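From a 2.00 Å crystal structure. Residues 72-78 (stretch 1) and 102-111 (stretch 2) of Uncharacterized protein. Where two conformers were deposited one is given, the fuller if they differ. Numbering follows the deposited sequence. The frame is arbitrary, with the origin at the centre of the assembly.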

# COMPACT_ATOMS: atom_id res chain seq x y z
N ALA A 72 0.10 -9.83 5.14
CA ALA A 72 0.42 -8.44 4.90
C ALA A 72 1.82 -8.10 5.39
O ALA A 72 2.22 -8.52 6.48
CB ALA A 72 -0.60 -7.55 5.59
N LEU A 73 2.57 -7.37 4.57
CA LEU A 73 3.89 -6.90 4.96
C LEU A 73 3.94 -5.39 4.76
O LEU A 73 3.71 -4.91 3.64
CB LEU A 73 4.98 -7.56 4.15
CG LEU A 73 6.40 -7.04 4.38
CD1 LEU A 73 6.84 -7.16 5.84
CD2 LEU A 73 7.37 -7.78 3.50
N ALA A 74 4.20 -4.66 5.83
CA ALA A 74 4.32 -3.21 5.82
C ALA A 74 5.75 -2.82 6.19
O ALA A 74 6.10 -2.84 7.37
CB ALA A 74 3.34 -2.59 6.81
N PRO A 75 6.59 -2.51 5.19
CA PRO A 75 7.96 -2.15 5.51
C PRO A 75 8.09 -0.82 6.26
O PRO A 75 7.21 0.04 6.15
CB PRO A 75 8.63 -2.04 4.12
CG PRO A 75 7.79 -2.86 3.22
CD PRO A 75 6.39 -2.66 3.74
N ASP A 76 9.20 -0.65 6.96
CA ASP A 76 9.51 0.61 7.63
C ASP A 76 10.53 1.42 6.82
O ASP A 76 11.75 1.15 6.81
CB ASP A 76 10.06 0.37 9.03
CG ASP A 76 10.17 1.66 9.84
OD1 ASP A 76 9.85 2.75 9.31
OD2 ASP A 76 10.58 1.55 11.00
N GLY A 77 10.03 2.46 6.16
CA GLY A 77 10.86 3.32 5.32
C GLY A 77 11.82 4.20 6.10
O GLY A 77 12.70 4.83 5.50
N LEU A 78 11.64 4.27 7.41
CA LEU A 78 12.56 5.03 8.26
C LEU A 78 13.57 4.14 8.95
O LEU A 78 14.28 4.60 9.85
CB LEU A 78 11.77 5.82 9.30
CG LEU A 78 10.82 6.88 8.73
CD1 LEU A 78 10.17 7.67 9.86
CD2 LEU A 78 11.57 7.83 7.78
N LYS A 102 16.30 4.60 -3.04
CA LYS A 102 16.54 3.47 -2.15
C LYS A 102 15.28 3.15 -1.35
O LYS A 102 14.97 1.98 -1.14
CB LYS A 102 17.70 3.74 -1.20
CG LYS A 102 19.05 3.71 -1.90
CD LYS A 102 20.16 3.98 -0.91
CE LYS A 102 21.50 4.01 -1.63
NZ LYS A 102 22.60 4.15 -0.65
N LEU A 103 14.55 4.19 -0.95
CA LEU A 103 13.30 4.00 -0.22
C LEU A 103 12.28 3.24 -1.08
O LEU A 103 11.67 2.27 -0.62
CB LEU A 103 12.74 5.35 0.22
CG LEU A 103 11.41 5.30 0.97
CD1 LEU A 103 11.49 4.45 2.23
CD2 LEU A 103 11.00 6.72 1.32
N MSE A 104 12.09 3.68 -2.32
CA MSE A 104 11.16 3.01 -3.22
C MSE A 104 11.61 1.59 -3.43
O MSE A 104 10.78 0.68 -3.41
CB MSE A 104 11.10 3.75 -4.56
CG MSE A 104 10.16 3.05 -5.52
SE MSE A 104 10.28 3.94 -7.28
CE MSE A 104 12.11 3.34 -7.77
N ASN A 105 12.91 1.38 -3.61
CA ASN A 105 13.45 0.03 -3.78
C ASN A 105 13.15 -0.91 -2.62
O ASN A 105 13.01 -2.12 -2.83
CB ASN A 105 14.94 0.06 -4.11
CG ASN A 105 15.21 0.50 -5.56
OD1 ASN A 105 14.30 0.56 -6.38
ND2 ASN A 105 16.45 0.83 -5.85
N ASP A 106 13.10 -0.38 -1.41
CA ASP A 106 12.76 -1.18 -0.24
C ASP A 106 11.38 -1.76 -0.41
O ASP A 106 11.14 -2.90 -0.02
CB ASP A 106 12.82 -0.34 1.06
CG ASP A 106 14.24 -0.00 1.49
OD1 ASP A 106 15.22 -0.60 0.99
OD2 ASP A 106 14.38 0.91 2.34
N PHE A 107 10.44 -0.98 -0.93
CA PHE A 107 9.08 -1.47 -1.13
C PHE A 107 9.00 -2.47 -2.27
O PHE A 107 8.28 -3.46 -2.19
CB PHE A 107 8.08 -0.32 -1.28
CG PHE A 107 7.97 0.53 -0.05
CD1 PHE A 107 7.31 0.06 1.06
CD2 PHE A 107 8.57 1.78 0.01
CE1 PHE A 107 7.25 0.80 2.22
CE2 PHE A 107 8.52 2.53 1.17
CZ PHE A 107 7.85 2.05 2.27
N PHE A 108 9.78 -2.23 -3.33
CA PHE A 108 9.88 -3.18 -4.44
C PHE A 108 10.47 -4.50 -3.93
O PHE A 108 9.98 -5.57 -4.27
CB PHE A 108 10.75 -2.59 -5.56
CG PHE A 108 10.06 -1.52 -6.39
CD1 PHE A 108 8.82 -0.99 -6.03
CD2 PHE A 108 10.72 -0.95 -7.47
CE1 PHE A 108 8.22 0.02 -6.79
CE2 PHE A 108 10.12 0.05 -8.24
CZ PHE A 108 8.87 0.54 -7.89
N ALA A 109 11.49 -4.42 -3.08
CA ALA A 109 12.12 -5.60 -2.50
C ALA A 109 11.13 -6.39 -1.61
O ALA A 109 11.19 -7.60 -1.53
CB ALA A 109 13.35 -5.22 -1.70
N ALA A 110 10.21 -5.68 -0.96
CA ALA A 110 9.19 -6.32 -0.15
C ALA A 110 8.24 -7.15 -1.04
O ALA A 110 7.83 -8.26 -0.67
CB ALA A 110 8.39 -5.30 0.63
N ILE A 111 7.93 -6.64 -2.22
CA ILE A 111 7.12 -7.40 -3.19
C ILE A 111 7.84 -8.71 -3.53
O ILE A 111 7.24 -9.80 -3.51
CB ILE A 111 6.86 -6.61 -4.48
CG1 ILE A 111 5.97 -5.40 -4.20
CG2 ILE A 111 6.18 -7.50 -5.54
CD1 ILE A 111 5.86 -4.40 -5.35
O HOH W 1 14.35 1.32 4.99

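The most unusual feature of this contact is a residue with no side chain at its tightest point: the CA of Gly77 lies 3.3 Å from CD1 of Leu103, so that the backbone of one stretch meets a methyl group of the other directly. A CB built at ideal geometry on Gly77 would point toward the helix and fall 2.7 Å from Leu103 CD1, a clash. The general principle is that two segments can approach most closely where one of them presents bare main chain, and the partner's side chain then occupies the space that a CB would have claimed.

Around this point the packing is conventional in chemistry but economical in size. The strand, residues 72-75, runs nearly antiparallel to the helix, with an angle of 163° between their directions and a closest axial approach of 9.0 Å. The CA atoms of Pro75 and Phe107 are 6.8 Å apart, and beyond the strand the chain draws closer still, to 6.1 Å between the CA atoms of Gly77 and Leu103. Alternation along the strand sorts its residues: Leu73 and Pro75 direct their CA-to-CB bonds toward the helix, while that of Ala74 points away.

The helix answers with residues spaced three or four apart, Leu103, Phe107 and Ala110, which lie along one side as helical periodicity requires. Ala110 points toward the strand, and its single methyl packs against both strand residues that point toward the helix: its CB is 3.6 Å from Pro75 CG and 3.9 Å from Leu73 CD2. Leu103 and Phe107 start out sideways, but their ends come nearer. Leu103 does so with chi1 in t and chi2 in p, which carries CD1 to Gly77. Phe107, with chi1 in m, sets its ring obliquely beside the loop and strand; its CD1 is 3.7 Å from Pro75 CG, and its CZ is 4.5 Å from Gly77 CA. Pro75 thus touches both Phe107 and Ala110 through CG of its compact, apolar ring, and the residue as a whole has the largest area covered by the other stretch, 67 Å².

No direct hydrogen bond joins the two stretches, so shape and apolar packing carry the direct contact, which buries 284 Å² of surface summed over both sides. Polar groups are linked at one place through solvent. Water 1 donates to the main-chain O of Asp76, at 3.2 Å from its own O, and to Asp106 OD2, at 2.7 Å. Two acceptors cannot bond to each other, and a water with two protons to give can bridge them. Asp106 suits this position because its CA-to-CB bond points toward the other stretch, yet Asp106 OD2 stays 5.2 Å from Asp76 O, a gap that the water spans. The CA-to-CB bond of Asp76 points away from the helix, and its carboxylate is used locally: OD1 accepts a hydrogen bond from Leu78 N at 3.0 Å, a bond that spans Gly77, the residue whose backbone meets the helix.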